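Local coordinates for protein ornithine decarboxylase (Entamoeba histolytica, PDB 4AIB) that probably catalyses the pyridoxal 5'-phosphate-dependent decarboxylation of L-ornithine to putrescine, the step that leads into polyamine synthesis, as a homodimer, at residues W29-E34 against P62-L67; F267-S272 against P358-Y363. All blocks are in the same frame, centred on the assembly; numbering follows the deposited sequence.

Contact 1: W29-E34 against P62-L67; sequences WIFDTE and PHLVKL
The strand segment 29-31 and the helix segment 62-67 run nearly parallel, 16° between their directions, with their axes 11.3 Å apart at closest approach. The pair joins the two domains of this class-II decarboxylase fold: strand 27-31 belongs to the mixed beta sheet, and helix 62-70 packs outside the parallel strands of the TIM-like barrel. No hydrogen bond crosses between the segments. F31 bridges most of the gap. Its CG is anti to the backbone N (chi1 -174°), so the ring reaches out from the strand to the helix. Its tip carbon CZ lies 4.1 Å from L64 CA. The same F31 CZ is 3.8 Å from L67 CD2. CE1 of F31 rests 4.1 Å from L64 CB. One face of the ring is met near its rim by H63 CB, while the imidazole leads away. F267 also meets the F31 ring, with the planes at about 45°. L64 and L67 both touch V36 of helix 33-46, which starts directly after N-cap residue D32. L67 likewise has CG anti to the backbone N, which sends its branches to the strand side. T33 crosses L67 at about a right angle, its methyl CG2 3.7 Å from L67 CD2.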
# COMPACT_ATOMS: atom_id res chain seq x y z
N TRP A 29 -9.56 -16.88 1.71
CA TRP A 29 -10.59 -16.10 2.40
C TRP A 29 -11.85 -16.89 2.58
O TRP A 29 -12.21 -17.71 1.74
CB TRP A 29 -10.89 -14.83 1.61
CG TRP A 29 -9.74 -13.87 1.52
CD1 TRP A 29 -8.78 -13.78 0.50
CD2 TRP A 29 -9.37 -12.81 2.47
NE1 TRP A 29 -7.89 -12.77 0.76
CE2 TRP A 29 -8.18 -12.15 1.93
CE3 TRP A 29 -9.90 -12.36 3.68
CZ2 TRP A 29 -7.56 -11.10 2.58
CZ3 TRP A 29 -9.26 -11.30 4.33
CH2 TRP A 29 -8.12 -10.68 3.79
N ILE A 30 -12.53 -16.66 3.70
CA ILE A 30 -13.85 -17.24 3.95
C ILE A 30 -14.90 -16.13 3.99
O ILE A 30 -14.85 -15.25 4.85
CB ILE A 30 -13.89 -18.09 5.24
CG1 ILE A 30 -12.97 -19.31 5.12
CG2 ILE A 30 -15.32 -18.54 5.54
CD1 ILE A 30 -12.82 -20.11 6.40
N PHE A 31 -15.85 -16.19 3.06
CA PHE A 31 -16.90 -15.19 2.96
C PHE A 31 -18.07 -15.52 3.88
O PHE A 31 -18.87 -16.42 3.59
CB PHE A 31 -17.36 -15.03 1.50
CG PHE A 31 -18.33 -13.91 1.29
CD1 PHE A 31 -17.99 -12.59 1.59
CD2 PHE A 31 -19.60 -14.16 0.77
CE1 PHE A 31 -18.89 -11.56 1.39
CE2 PHE A 31 -20.51 -13.13 0.57
CZ PHE A 31 -20.15 -11.83 0.88
N ASP A 32 -18.16 -14.79 4.99
CA ASP A 32 -19.22 -14.98 5.97
C ASP A 32 -20.46 -14.19 5.56
O ASP A 32 -20.58 -13.00 5.87
CB ASP A 32 -18.73 -14.55 7.37
CG ASP A 32 -19.58 -15.13 8.50
OD1 ASP A 32 -20.69 -15.65 8.24
OD2 ASP A 32 -19.13 -15.05 9.66
N THR A 33 -21.37 -14.86 4.86
CA THR A 33 -22.59 -14.24 4.36
C THR A 33 -23.51 -13.81 5.50
O THR A 33 -24.09 -12.72 5.46
CB THR A 33 -23.35 -15.18 3.40
OG1 THR A 33 -22.42 -15.87 2.56
CG2 THR A 33 -24.33 -14.40 2.53
N GLU A 34 -23.62 -14.65 6.52
CA GLU A 34 -24.42 -14.35 7.72
C GLU A 34 -23.83 -13.21 8.53
O GLU A 34 -24.57 -12.45 9.16
CB GLU A 34 -24.57 -15.59 8.60
CG GLU A 34 -25.58 -16.61 8.09
CD GLU A 34 -25.91 -17.68 9.12
OE1 GLU A 34 -26.12 -17.33 10.31
OE2 GLU A 34 -25.98 -18.87 8.75
N PRO A 62 -16.63 -7.78 -5.38
CA PRO A 62 -17.91 -7.91 -6.10
C PRO A 62 -19.05 -8.56 -5.30
O PRO A 62 -20.18 -8.08 -5.37
CB PRO A 62 -17.54 -8.77 -7.30
CG PRO A 62 -16.13 -8.40 -7.59
CD PRO A 62 -15.49 -8.09 -6.26
N HIS A 63 -18.75 -9.63 -4.57
CA HIS A 63 -19.77 -10.37 -3.82
C HIS A 63 -20.31 -9.59 -2.65
O HIS A 63 -21.52 -9.60 -2.42
CB HIS A 63 -19.24 -11.72 -3.36
CG HIS A 63 -18.85 -12.64 -4.49
ND1 HIS A 63 -17.62 -13.19 -4.58
CD2 HIS A 63 -19.56 -13.09 -5.59
CE1 HIS A 63 -17.56 -13.96 -5.68
NE2 HIS A 63 -18.75 -13.90 -6.30
N LEU A 64 -19.43 -8.92 -1.92
CA LEU A 64 -19.82 -8.11 -0.76
C LEU A 64 -20.61 -6.87 -1.18
O LEU A 64 -21.62 -6.53 -0.55
CB LEU A 64 -18.58 -7.71 0.06
CG LEU A 64 -18.73 -6.75 1.25
CD1 LEU A 64 -19.59 -7.35 2.36
CD2 LEU A 64 -17.37 -6.35 1.79
N VAL A 65 -20.14 -6.20 -2.23
CA VAL A 65 -20.80 -5.01 -2.78
C VAL A 65 -22.20 -5.37 -3.30
O VAL A 65 -23.15 -4.60 -3.12
CB VAL A 65 -19.94 -4.35 -3.88
CG1 VAL A 65 -20.62 -3.10 -4.43
CG2 VAL A 65 -18.56 -3.99 -3.35
N LYS A 66 -22.30 -6.54 -3.94
CA LYS A 66 -23.58 -7.06 -4.44
C LYS A 66 -24.54 -7.38 -3.30
O LYS A 66 -25.71 -7.00 -3.34
CB LYS A 66 -23.34 -8.30 -5.30
CG LYS A 66 -24.57 -8.87 -6.00
CD LYS A 66 -24.83 -8.17 -7.33
CE LYS A 66 -25.88 -8.92 -8.15
NZ LYS A 66 -26.06 -8.32 -9.50
N LEU A 67 -24.04 -8.09 -2.29
CA LEU A 67 -24.85 -8.54 -1.16
C LEU A 67 -25.39 -7.38 -0.33
O LEU A 67 -26.56 -7.39 0.07
CB LEU A 67 -24.05 -9.51 -0.28
CG LEU A 67 -24.72 -10.15 0.95
CD1 LEU A 67 -25.83 -11.12 0.56
CD2 LEU A 67 -23.67 -10.86 1.78

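Contact 2: F267-S272 against P358-Y363; sequences FHLVSS and PNMGAY
H268 and N359 lie side by side and point the same way, with imidazole and amide planes 51° apart, in the mixed beta sheet of this class-II decarboxylase, where strand 354-360 reaches its end. Here strand 354-360 runs antiparallel to strand 267-281, and the chain turns a corner at P358 and N359. H268 has CG anti to its carbonyl carbon (chi1 -55°), which brings ND1 to the corner. ND1 accepts the backbone N-H of N359 at 3.1 Å, in a nearly straight bond of 173°. This suggests an imidazole protonated at NE2. NE2 hydrogen-bonds to D32 OD2, and the acidic partner would polarise the ring. The side chain of N359 starts away from the strand, but its OD1 comes back to 3.2 Å from H268 CE1. One residue on, M360 N donates to F267 O at 2.8 Å, from above the carbonyl plane. F267 and M360 send their side chains to the same face of the sheet, where both touch W29. The M360 chain is bent at chi2 and chi3, and its CG packs 3.9 Å from L269 CB. G361 has no side chain, and its CA sits 4.2 Å from F267 CD2.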
# COMPACT_ATOMS: atom_id res chain seq x y z
N PHE A 267 -15.30 -11.04 5.91
CA PHE A 267 -14.26 -11.98 5.50
C PHE A 267 -13.45 -12.53 6.66
O PHE A 267 -13.27 -11.86 7.68
CB PHE A 267 -13.33 -11.34 4.47
CG PHE A 267 -13.98 -11.06 3.14
CD1 PHE A 267 -14.05 -12.05 2.17
CD2 PHE A 267 -14.51 -9.80 2.87
CE1 PHE A 267 -14.64 -11.79 0.94
CE2 PHE A 267 -15.11 -9.55 1.64
CZ PHE A 267 -15.17 -10.54 0.68
N HIS A 268 -12.96 -13.76 6.50
CA HIS A 268 -12.06 -14.38 7.46
C HIS A 268 -10.86 -14.92 6.73
O HIS A 268 -11.00 -15.72 5.80
CB HIS A 268 -12.76 -15.49 8.22
CG HIS A 268 -14.04 -15.05 8.91
ND1 HIS A 268 -14.04 -14.27 10.00
CD2 HIS A 268 -15.37 -15.32 8.61
CE1 HIS A 268 -15.31 -14.04 10.39
NE2 HIS A 268 -16.12 -14.68 9.54
N LEU A 269 -9.68 -14.46 7.13
CA LEU A 269 -8.43 -14.88 6.49
C LEU A 269 -7.88 -16.14 7.16
O LEU A 269 -7.79 -16.20 8.39
CB LEU A 269 -7.40 -13.74 6.54
CG LEU A 269 -6.04 -13.94 5.86
CD1 LEU A 269 -6.17 -14.03 4.35
CD2 LEU A 269 -5.10 -12.81 6.24
N VAL A 270 -7.53 -17.13 6.35
CA VAL A 270 -6.92 -18.37 6.83
C VAL A 270 -5.56 -18.57 6.17
O VAL A 270 -5.47 -19.11 5.06
CB VAL A 270 -7.81 -19.61 6.58
CG1 VAL A 270 -7.27 -20.83 7.32
CG2 VAL A 270 -9.25 -19.35 7.00
N SER A 271 -4.51 -18.13 6.85
CA SER A 271 -3.17 -18.12 6.27
C SER A 271 -2.32 -19.33 6.66
O SER A 271 -2.55 -19.95 7.71
CB SER A 271 -2.46 -16.81 6.62
OG SER A 271 -3.22 -15.70 6.18
N SER A 272 -1.37 -19.67 5.81
CA SER A 272 -0.47 -20.80 6.03
C SER A 272 0.91 -20.32 6.48
O SER A 272 1.24 -19.15 6.32
CB SER A 272 -0.34 -21.64 4.76
OG SER A 272 0.20 -20.86 3.71
N PRO A 358 -9.68 -13.81 12.43
CA PRO A 358 -11.12 -13.58 12.44
C PRO A 358 -11.47 -12.13 12.12
O PRO A 358 -10.81 -11.21 12.62
CB PRO A 358 -11.54 -13.92 13.88
CG PRO A 358 -10.37 -14.60 14.50
CD PRO A 358 -9.17 -14.03 13.79
N ASN A 359 -12.49 -11.95 11.29
CA ASN A 359 -12.99 -10.63 10.89
C ASN A 359 -11.94 -9.74 10.23
O ASN A 359 -11.36 -8.85 10.87
CB ASN A 359 -13.67 -9.91 12.07
CG ASN A 359 -14.69 -10.78 12.78
OD1 ASN A 359 -15.53 -11.42 12.14
ND2 ASN A 359 -14.63 -10.80 14.10
N MET A 360 -11.69 -10.00 8.95
CA MET A 360 -10.78 -9.18 8.14
C MET A 360 -11.57 -8.49 7.03
O MET A 360 -12.77 -8.25 7.18
CB MET A 360 -9.65 -10.04 7.57
CG MET A 360 -8.77 -10.72 8.61
SD MET A 360 -7.74 -9.58 9.56
CE MET A 360 -6.49 -9.14 8.35
N GLY A 361 -10.90 -8.16 5.93
CA GLY A 361 -11.56 -7.50 4.80
C GLY A 361 -11.77 -6.01 5.00
O GLY A 361 -11.93 -5.27 4.03
N ALA A 362 -11.76 -5.57 6.26
CA ALA A 362 -11.86 -4.16 6.59
C ALA A 362 -10.56 -3.45 6.21
O ALA A 362 -9.58 -3.47 6.96
CB ALA A 362 -12.17 -3.98 8.07
N TYR A 363 -10.57 -2.83 5.02
CA TYR A 363 -9.40 -2.17 4.42
C TYR A 363 -8.25 -3.11 4.05
O TYR A 363 -7.30 -2.69 3.38
CB TYR A 363 -8.89 -1.01 5.29
CG TYR A 363 -9.66 0.29 5.12
CD1 TYR A 363 -9.51 1.06 3.96
CD2 TYR A 363 -10.51 0.75 6.12
CE1 TYR A 363 -10.21 2.25 3.80
CE2 TYR A 363 -11.21 1.94 5.97
CZ TYR A 363 -11.05 2.69 4.81
OH TYR A 363 -11.75 3.86 4.66

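In the fold
Both contacts reach the mixed sheet, where strands 27-31 and 267-281 are neighbours, and their centres are 12 Å apart. Both are partly buried. Contact 1 ties the sheet to a helix of the barrel domain, and its chemistry is wholly apolar. Contact 2 joins strand 267-281 to the corner and loop at the end of strand 354-360. It relies on backbone N-H groups, one of them bound to an imidazole. The two contacts meet directly. I30 N is 2.8 Å from H268 O, a probable hydrogen bond. W29 CZ3 packs 3.5 Å from M360 CB. The contacts also adjoin at F31 and F267.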